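Local coordinates for protein oxalate biosynthetic component 1 (Burkholderia thailandensis, PDB 5IKY) that produces oxalate for quorum sensing-dependent oxalogenesis as a bifunctional enzyme, combining serine hydrolase activity, in an alpha/beta hydrolase fold, with an additional lyase activity, at residues A[347-352]-A[375-380]. Residues are numbered along the deposited sequence; the frame is centred on the assembly and turned at random.
Sequences PEIEVF and VLFMLV
Ile-349 and Val-351 each use both N and O to bond strand 375-380, the pattern of neighbouring parallel strands. Ile-349 N donates to Leu-376 O (2.8 Å) and its carbonyl receives Met-378 N (2.7 Å); Val-351 N then donates to Met-378 O (2.6 Å). At the C-terminal end the bond from Val-380 N to Val-351 O is longer, 3.1 Å. Val-351 is also the centre of an inverse gamma turn.

Apolar contacts join the side chains on the face of Ile-349, Val-351, Phe-377 and Leu-379. The Phe-377 ring lies alongside Ile-349, its CD1 3.5 Å from Ile-349 CB, while Val-351 CG2 meets the ring edge near its plane. Val-351 CB touches Leu-379 CD2, and helix 418-442 packs on Phe-377 and Leu-379 from outside the pair. Beyond the last rung, Val-380 CG2 sits over one face of the Phe-352 ring, offset toward its rim, in a CH-pi contact 3.9 Å from the centroid.

On the other face, Glu-348 extends with CG anti to the backbone N (chi1 -173°), which carries its carboxylate across to Met-378; OE2 lies 3.5 Å from Met-378 SD, whereas OE1 is hydrogen-bonded by Asn-277 ND2. On this same face the side chain of Glu-350 comes within about 4 Å of the bound magnesium ion, whose site includes His-227 and Glu-477. Strands 310-313 and 446-451 continue the parallel sheet on either side, and helices link the two segments, a beta-alpha-beta arrangement consistent with the TIM-barrel fold of beta-keto acid cleavage enzymes.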
loop_
_atom_site.group_PDB
_atom_site.type_symbol
_atom_site.label_atom_id
_atom_site.label_comp_id
_atom_site.label_asym_id
_atom_site.label_seq_id
_atom_site.Cartn_x
_atom_site.Cartn_y
_atom_site.Cartn_z
ATOM N N PRO A 347 -7.185 24.636 -1.126
ATOM C CA PRO A 347 -8.036 24.647 0.068
ATOM C C PRO A 347 -9.144 23.603 -0.003
ATOM O O PRO A 347 -9.614 23.282 -1.092
ATOM C CB PRO A 347 -8.625 26.061 0.066
ATOM C CG PRO A 347 -8.600 26.475 -1.361
ATOM C CD PRO A 347 -7.366 25.842 -1.951
ATOM N N GLU A 348 -9.538 23.066 1.147
ATOM C CA GLU A 348 -10.773 22.299 1.232
ATOM C C GLU A 348 -11.746 23.064 2.100
ATOM O O GLU A 348 -11.487 23.302 3.281
ATOM C CB GLU A 348 -10.551 20.905 1.808
ATOM C CG GLU A 348 -11.791 20.025 1.745
ATOM C CD GLU A 348 -11.660 18.766 2.579
ATOM O OE1 GLU A 348 -11.075 18.836 3.682
ATOM O OE2 GLU A 348 -12.136 17.703 2.124
ATOM N N ILE A 349 -12.867 23.455 1.512
ATOM C CA ILE A 349 -13.841 24.248 2.237
ATOM C C ILE A 349 -14.586 23.384 3.237
ATOM O O ILE A 349 -15.371 22.516 2.858
ATOM C CB ILE A 349 -14.850 24.912 1.291
ATOM C CG1 ILE A 349 -14.149 25.400 0.018
ATOM C CG2 ILE A 349 -15.574 26.043 2.004
ATOM C CD1 ILE A 349 -13.065 26.415 0.263
ATOM N N GLU A 350 -14.326 23.614 4.518
ATOM C CA GLU A 350 -15.069 22.931 5.563
ATOM C C GLU A 350 -16.390 23.658 5.764
ATOM O O GLU A 350 -16.433 24.739 6.350
ATOM C CB GLU A 350 -14.262 22.875 6.859
ATOM C CG GLU A 350 -12.852 22.332 6.678
ATOM C CD GLU A 350 -12.445 21.372 7.781
ATOM O OE1 GLU A 350 -12.052 21.843 8.869
ATOM O OE2 GLU A 350 -12.509 20.143 7.554
ATOM N N VAL A 351 -17.464 23.073 5.247
ATOM C CA VAL A 351 -18.775 23.701 5.305
ATOM C C VAL A 351 -19.485 23.361 6.615
ATOM O O VAL A 351 -20.201 22.365 6.709
ATOM C CB VAL A 351 -19.643 23.275 4.110
ATOM C CG1 VAL A 351 -20.976 23.994 4.141
ATOM C CG2 VAL A 351 -18.912 23.567 2.807
ATOM N N PHE A 352 -19.270 24.195 7.627
ATOM C CA PHE A 352 -19.854 23.967 8.942
ATOM C C PHE A 352 -21.289 24.473 9.040
ATOM O O PHE A 352 -22.132 23.842 9.679
ATOM C CB PHE A 352 -19.003 24.633 10.024
ATOM C CG PHE A 352 -17.740 23.889 10.349
ATOM C CD1 PHE A 352 -17.765 22.798 11.202
ATOM C CD2 PHE A 352 -16.528 24.284 9.810
ATOM C CE1 PHE A 352 -16.609 22.113 11.506
ATOM C CE2 PHE A 352 -15.365 23.601 10.116
ATOM C CZ PHE A 352 -15.406 22.514 10.964
ATOM N N VAL A 375 -12.872 22.838 -7.115
ATOM C CA VAL A 375 -12.968 23.338 -5.754
ATOM C C VAL A 375 -13.468 22.221 -4.852
ATOM O O VAL A 375 -14.425 21.526 -5.186
ATOM C CB VAL A 375 -13.906 24.565 -5.671
ATOM C CG1 VAL A 375 -13.963 25.116 -4.257
ATOM C CG2 VAL A 375 -13.434 25.637 -6.629
ATOM N N LEU A 376 -12.811 22.039 -3.712
ATOM C CA LEU A 376 -13.121 20.921 -2.827
ATOM C C LEU A 376 -13.999 21.344 -1.658
ATOM O O LEU A 376 -13.693 22.314 -0.963
ATOM C CB LEU A 376 -11.829 20.295 -2.306
ATOM C CG LEU A 376 -10.779 19.983 -3.370
ATOM C CD1 LEU A 376 -9.505 19.483 -2.721
ATOM C CD2 LEU A 376 -11.321 18.968 -4.363
ATOM N N PHE A 377 -15.083 20.610 -1.429
ATOM C CA PHE A 377 -16.000 20.940 -0.345
ATOM C C PHE A 377 -16.187 19.789 0.633
ATOM O O PHE A 377 -16.277 18.626 0.241
ATOM C CB PHE A 377 -17.359 21.368 -0.901
ATOM C CG PHE A 377 -17.344 22.715 -1.558
ATOM C CD1 PHE A 377 -17.438 23.867 -0.799
ATOM C CD2 PHE A 377 -17.231 22.830 -2.932
ATOM C CE1 PHE A 377 -17.425 25.113 -1.399
ATOM C CE2 PHE A 377 -17.217 24.070 -3.538
ATOM C CZ PHE A 377 -17.314 25.214 -2.771
ATOM N N MET A 378 -16.254 20.143 1.914
ATOM C CA MET A 378 -16.478 19.195 2.995
ATOM C C MET A 378 -17.749 19.565 3.756
ATOM O O MET A 378 -17.798 20.605 4.416
ATOM C CB MET A 378 -15.281 19.180 3.948
ATOM C CG MET A 378 -15.091 17.877 4.697
ATOM S SD MET A 378 -15.080 16.475 3.579
ATOM C CE MET A 378 -16.360 15.494 4.332
ATOM N N LEU A 379 -18.775 18.725 3.665
ATOM C CA LEU A 379 -20.023 18.991 4.375
ATOM C C LEU A 379 -19.995 18.424 5.786
ATOM O O LEU A 379 -20.094 17.213 5.983
ATOM C CB LEU A 379 -21.222 18.418 3.617
ATOM C CG LEU A 379 -21.546 19.015 2.248
ATOM C CD1 LEU A 379 -22.861 18.448 1.730
ATOM C CD2 LEU A 379 -21.593 20.534 2.311
ATOM N N VAL A 380 -19.858 19.310 6.766
ATOM C CA VAL A 380 -19.895 18.914 8.167
ATOM C C VAL A 380 -21.342 18.832 8.635
ATOM O O VAL A 380 -21.859 19.760 9.255
ATOM C CB VAL A 380 -19.115 19.900 9.051
ATOM C CG1 VAL A 380 -18.878 19.306 10.427
ATOM C CG2 VAL A 380 -17.792 20.259 8.391
#